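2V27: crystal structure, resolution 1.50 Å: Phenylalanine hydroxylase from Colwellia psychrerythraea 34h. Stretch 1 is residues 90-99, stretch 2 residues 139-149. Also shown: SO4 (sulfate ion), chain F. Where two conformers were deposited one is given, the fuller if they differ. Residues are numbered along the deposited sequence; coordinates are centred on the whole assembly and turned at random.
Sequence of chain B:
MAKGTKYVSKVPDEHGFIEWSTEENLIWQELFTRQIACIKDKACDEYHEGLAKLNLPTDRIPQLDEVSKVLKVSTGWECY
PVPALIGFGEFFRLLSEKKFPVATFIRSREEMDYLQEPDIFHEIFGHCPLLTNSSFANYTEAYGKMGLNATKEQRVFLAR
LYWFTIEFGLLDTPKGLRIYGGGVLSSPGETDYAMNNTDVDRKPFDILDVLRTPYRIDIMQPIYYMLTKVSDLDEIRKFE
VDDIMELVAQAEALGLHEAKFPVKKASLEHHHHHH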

# COMPACT_ATOMS: atom_id res chain seq x y z
N GLU B 90 -0.65 -28.73 1.09
CA GLU B 90 0.22 -29.16 2.15
C GLU B 90 0.05 -28.30 3.41
O GLU B 90 0.04 -28.83 4.54
CB GLU B 90 1.66 -29.25 1.69
CG GLU B 90 1.93 -30.56 0.93
CD GLU B 90 1.97 -31.78 1.86
OE1 GLU B 90 0.92 -32.47 2.05
OE2 GLU B 90 3.05 -32.02 2.44
N PHE B 91 -0.16 -26.99 3.24
CA PHE B 91 -0.42 -26.14 4.40
C PHE B 91 -1.66 -26.60 5.18
O PHE B 91 -1.61 -26.78 6.41
CB PHE B 91 -0.60 -24.69 3.95
CG PHE B 91 -0.77 -23.75 5.10
CD1 PHE B 91 0.35 -23.21 5.74
CD2 PHE B 91 -2.06 -23.40 5.54
CE1 PHE B 91 0.19 -22.33 6.83
CE2 PHE B 91 -2.22 -22.53 6.63
CZ PHE B 91 -1.10 -22.00 7.25
N PHE B 92 -2.78 -26.80 4.48
CA PHE B 92 -4.00 -27.32 5.10
C PHE B 92 -3.75 -28.70 5.77
O PHE B 92 -4.17 -28.96 6.90
CB PHE B 92 -5.19 -27.41 4.12
CG PHE B 92 -5.70 -26.07 3.71
CD1 PHE B 92 -5.54 -25.62 2.42
CD2 PHE B 92 -6.39 -25.29 4.61
CE1 PHE B 92 -6.03 -24.36 2.03
CE2 PHE B 92 -6.91 -24.00 4.22
CZ PHE B 92 -6.70 -23.57 2.95
N ARG B 93 -3.07 -29.59 5.05
CA ARG B 93 -2.78 -30.92 5.60
C ARG B 93 -1.99 -30.80 6.91
O ARG B 93 -2.36 -31.45 7.95
CB ARG B 93 -2.00 -31.73 4.57
CG ARG B 93 -1.85 -33.22 4.93
CD ARG B 93 -0.56 -33.50 5.73
NE ARG B 93 0.67 -33.36 4.95
CZ ARG B 93 1.86 -33.71 5.41
NH1 ARG B 93 1.93 -34.24 6.63
NH2 ARG B 93 2.96 -33.58 4.68
N LEU B 94 -0.93 -30.00 6.89
CA LEU B 94 -0.15 -29.82 8.15
C LEU B 94 -1.00 -29.28 9.30
O LEU B 94 -0.98 -29.87 10.40
CB LEU B 94 1.14 -29.03 7.94
CG LEU B 94 2.09 -29.75 6.96
CD1 LEU B 94 3.12 -28.69 6.52
CD2 LEU B 94 2.80 -30.96 7.66
N LEU B 95 -1.73 -28.20 9.08
CA LEU B 95 -2.58 -27.69 10.18
C LEU B 95 -3.59 -28.73 10.65
O LEU B 95 -3.89 -28.82 11.86
CB LEU B 95 -3.31 -26.38 9.85
CG LEU B 95 -2.56 -25.10 10.21
CD1 LEU B 95 -1.28 -24.94 9.40
CD2 LEU B 95 -3.56 -23.92 9.99
N SER B 96 -4.14 -29.51 9.71
CA SER B 96 -5.14 -30.51 10.09
C SER B 96 -4.54 -31.58 10.99
O SER B 96 -5.29 -32.27 11.69
CB SER B 96 -5.82 -31.19 8.89
OG SER B 96 -4.95 -32.11 8.26
N GLU B 97 -3.21 -31.72 10.92
CA GLU B 97 -2.44 -32.66 11.74
C GLU B 97 -1.78 -31.98 12.95
O GLU B 97 -0.94 -32.58 13.62
CB GLU B 97 -1.41 -33.38 10.89
CG GLU B 97 -1.99 -34.28 9.80
CD GLU B 97 -0.92 -34.99 8.94
OE1 GLU B 97 0.27 -34.62 8.97
OE2 GLU B 97 -1.32 -35.93 8.23
N LYS B 98 -2.17 -30.73 13.24
CA LYS B 98 -1.61 -29.97 14.39
C LYS B 98 -0.09 -29.82 14.26
O LYS B 98 0.67 -29.83 15.25
CB LYS B 98 -2.07 -30.52 15.77
CG LYS B 98 -3.57 -30.78 15.81
CD LYS B 98 -4.06 -31.64 16.97
CE LYS B 98 -3.76 -31.01 18.28
NZ LYS B 98 -4.36 -31.81 19.47
N LYS B 99 0.33 -29.57 13.02
CA LYS B 99 1.70 -29.24 12.67
C LYS B 99 1.72 -27.83 12.07
O LYS B 99 1.11 -27.58 11.02
CB LYS B 99 2.22 -30.27 11.67
CG LYS B 99 2.37 -31.68 12.28
CD LYS B 99 2.41 -32.73 11.18
CE LYS B 99 2.36 -34.14 11.87
NZ LYS B 99 2.32 -35.25 10.85
N TYR B 139 -9.12 -23.91 16.85
CA TYR B 139 -9.61 -23.18 15.68
C TYR B 139 -8.63 -23.38 14.50
O TYR B 139 -9.07 -23.62 13.36
CB TYR B 139 -9.80 -21.70 16.05
CG TYR B 139 -10.00 -20.80 14.85
CD1 TYR B 139 -11.25 -20.74 14.22
CD2 TYR B 139 -8.95 -20.02 14.35
CE1 TYR B 139 -11.46 -19.94 13.13
CE2 TYR B 139 -9.13 -19.20 13.24
CZ TYR B 139 -10.37 -19.18 12.61
OH TYR B 139 -10.54 -18.28 11.55
N THR B 140 -7.33 -23.30 14.76
CA THR B 140 -6.34 -23.48 13.72
C THR B 140 -6.41 -24.89 13.13
O THR B 140 -6.29 -25.09 11.90
CB THR B 140 -4.95 -23.11 14.26
OG1 THR B 140 -4.99 -21.79 14.83
CG2 THR B 140 -3.89 -23.16 13.20
N GLU B 141 -6.55 -25.89 13.99
CA GLU B 141 -6.75 -27.25 13.49
C GLU B 141 -8.03 -27.35 12.61
O GLU B 141 -7.99 -27.99 11.53
CB GLU B 141 -6.85 -28.20 14.69
CG GLU B 141 -7.05 -29.68 14.29
CD GLU B 141 -7.33 -30.56 15.49
OE1 GLU B 141 -7.31 -30.07 16.63
OE2 GLU B 141 -7.51 -31.79 15.29
N ALA B 142 -9.12 -26.79 13.08
CA ALA B 142 -10.38 -26.85 12.34
C ALA B 142 -10.22 -26.13 11.01
O ALA B 142 -10.74 -26.57 9.96
CB ALA B 142 -11.50 -26.22 13.14
N TYR B 143 -9.46 -25.02 10.99
CA TYR B 143 -9.24 -24.27 9.77
C TYR B 143 -8.51 -25.19 8.77
O TYR B 143 -8.83 -25.27 7.56
CB TYR B 143 -8.46 -22.98 10.08
CG TYR B 143 -8.01 -22.33 8.81
CD1 TYR B 143 -8.86 -21.43 8.13
CD2 TYR B 143 -6.74 -22.60 8.24
CE1 TYR B 143 -8.48 -20.81 6.92
CE2 TYR B 143 -6.35 -21.97 7.02
CZ TYR B 143 -7.25 -21.07 6.34
OH TYR B 143 -6.92 -20.48 5.16
N GLY B 144 -7.48 -25.90 9.26
CA GLY B 144 -6.76 -26.82 8.39
C GLY B 144 -7.72 -27.87 7.82
O GLY B 144 -7.66 -28.16 6.62
N LYS B 145 -8.61 -28.41 8.66
CA LYS B 145 -9.58 -29.39 8.15
C LYS B 145 -10.52 -28.80 7.09
O LYS B 145 -10.91 -29.50 6.17
CB LYS B 145 -10.33 -30.02 9.30
CG LYS B 145 -9.43 -30.94 10.11
CD LYS B 145 -10.14 -31.40 11.38
CE LYS B 145 -9.29 -32.40 12.19
NZ LYS B 145 -9.85 -32.71 13.58
N MET B 146 -10.90 -27.52 7.23
CA MET B 146 -11.78 -26.87 6.27
C MET B 146 -11.21 -26.88 4.85
O MET B 146 -11.96 -27.04 3.89
CB MET B 146 -12.06 -25.41 6.68
CG MET B 146 -12.80 -25.16 7.94
SD MET B 146 -12.77 -23.36 8.22
CE MET B 146 -13.19 -23.39 9.96
N GLY B 147 -9.89 -26.74 4.70
CA GLY B 147 -9.28 -26.64 3.37
C GLY B 147 -8.96 -27.95 2.67
O GLY B 147 -8.67 -27.94 1.48
N LEU B 148 -9.00 -29.07 3.41
CA LEU B 148 -8.50 -30.34 2.83
C LEU B 148 -9.19 -30.72 1.52
O LEU B 148 -8.51 -31.14 0.58
CB LEU B 148 -8.61 -31.47 3.85
CG LEU B 148 -7.79 -31.29 5.13
CD1 LEU B 148 -8.12 -32.44 6.12
CD2 LEU B 148 -6.29 -31.25 4.82
N ASN B 149 -10.51 -30.58 1.45
CA ASN B 149 -11.18 -30.84 0.17
C ASN B 149 -11.74 -29.63 -0.52
O ASN B 149 -12.64 -29.76 -1.34
CB ASN B 149 -12.30 -31.82 0.37
CG ASN B 149 -11.80 -33.20 0.56
OD1 ASN B 149 -11.50 -33.91 -0.41
ND2 ASN B 149 -11.66 -33.61 1.83
S SO4 F . 4.87 -35.76 8.15
O1 SO4 F . 4.73 -34.64 7.17
O2 SO4 F . 6.19 -36.37 7.86
O3 SO4 F . 4.81 -35.30 9.55
O4 SO4 F . 3.74 -36.72 7.89
O HOH W 1 -5.78 -33.36 14.02
O HOH W 2 -7.27 -31.58 19.10

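Two helices, one ending at Ser96 and the other running in from before Tyr139, pack closely. Their axes approach to 7.1 Å, and their N-to-C directions lie 139° apart. No direct hydrogen bond joins the stretches, so the contact rests mainly on fit.

The hollows are at the glycines. Gly144 faces the first helix, and its CA lies 4.3 Å from Phe92 CA. Leu95 CB fills the space beside it, 3.8 Å from Gly144 CA. A CB on Gly144 would clash there, at 2.7 Å from Leu95 CB and 2.6 Å from Ser96 N.

Gly147 makes the second hollow, and the Phe92 ring occupies it. Gly147 CA sits over one face of that ring, 3.6 Å from its centroid, in a CH-pi contact. An ideal CB on Gly147 would fall 2.0 Å from Phe92 CD2, so the ring could not lie where it does.

Tyr143 reaches in from the side. Its CE2 lies 3.5 Å from Phe92 CE2; the two rings meet obliquely, with planes at 36°. Tyr143 CE2 also comes within 4.2 Å of Phe91 CE2, at the edge of both rings. Leu95 CD2 packs at the Tyr143 edge, 3.9 Å from Tyr143 CD2, and presses tightly on Thr140 CG2 at 3.3 Å.

Leu148 leans back over the first helix. Its CD2 lies 3.6 Å from Arg93 CA and 3.8 Å from Ser96 OG. Ser96 OG donates to Arg93 O within its own helix, at 2.7 Å, while Ser96 CB packs 3.8 Å from Lys145 CG.

Polar links here pass through water. Water 1 bridges Ser96 O and Glu141 OE2; water 2 bridges Lys98 NZ and Glu141 OE1. Lys98 NZ and Glu141 OE1 are themselves 4.4 Å apart, too far for a salt bridge. Glu141 OE2 instead pairs with Lys145 NZ at 3.0 Å, within its own stretch.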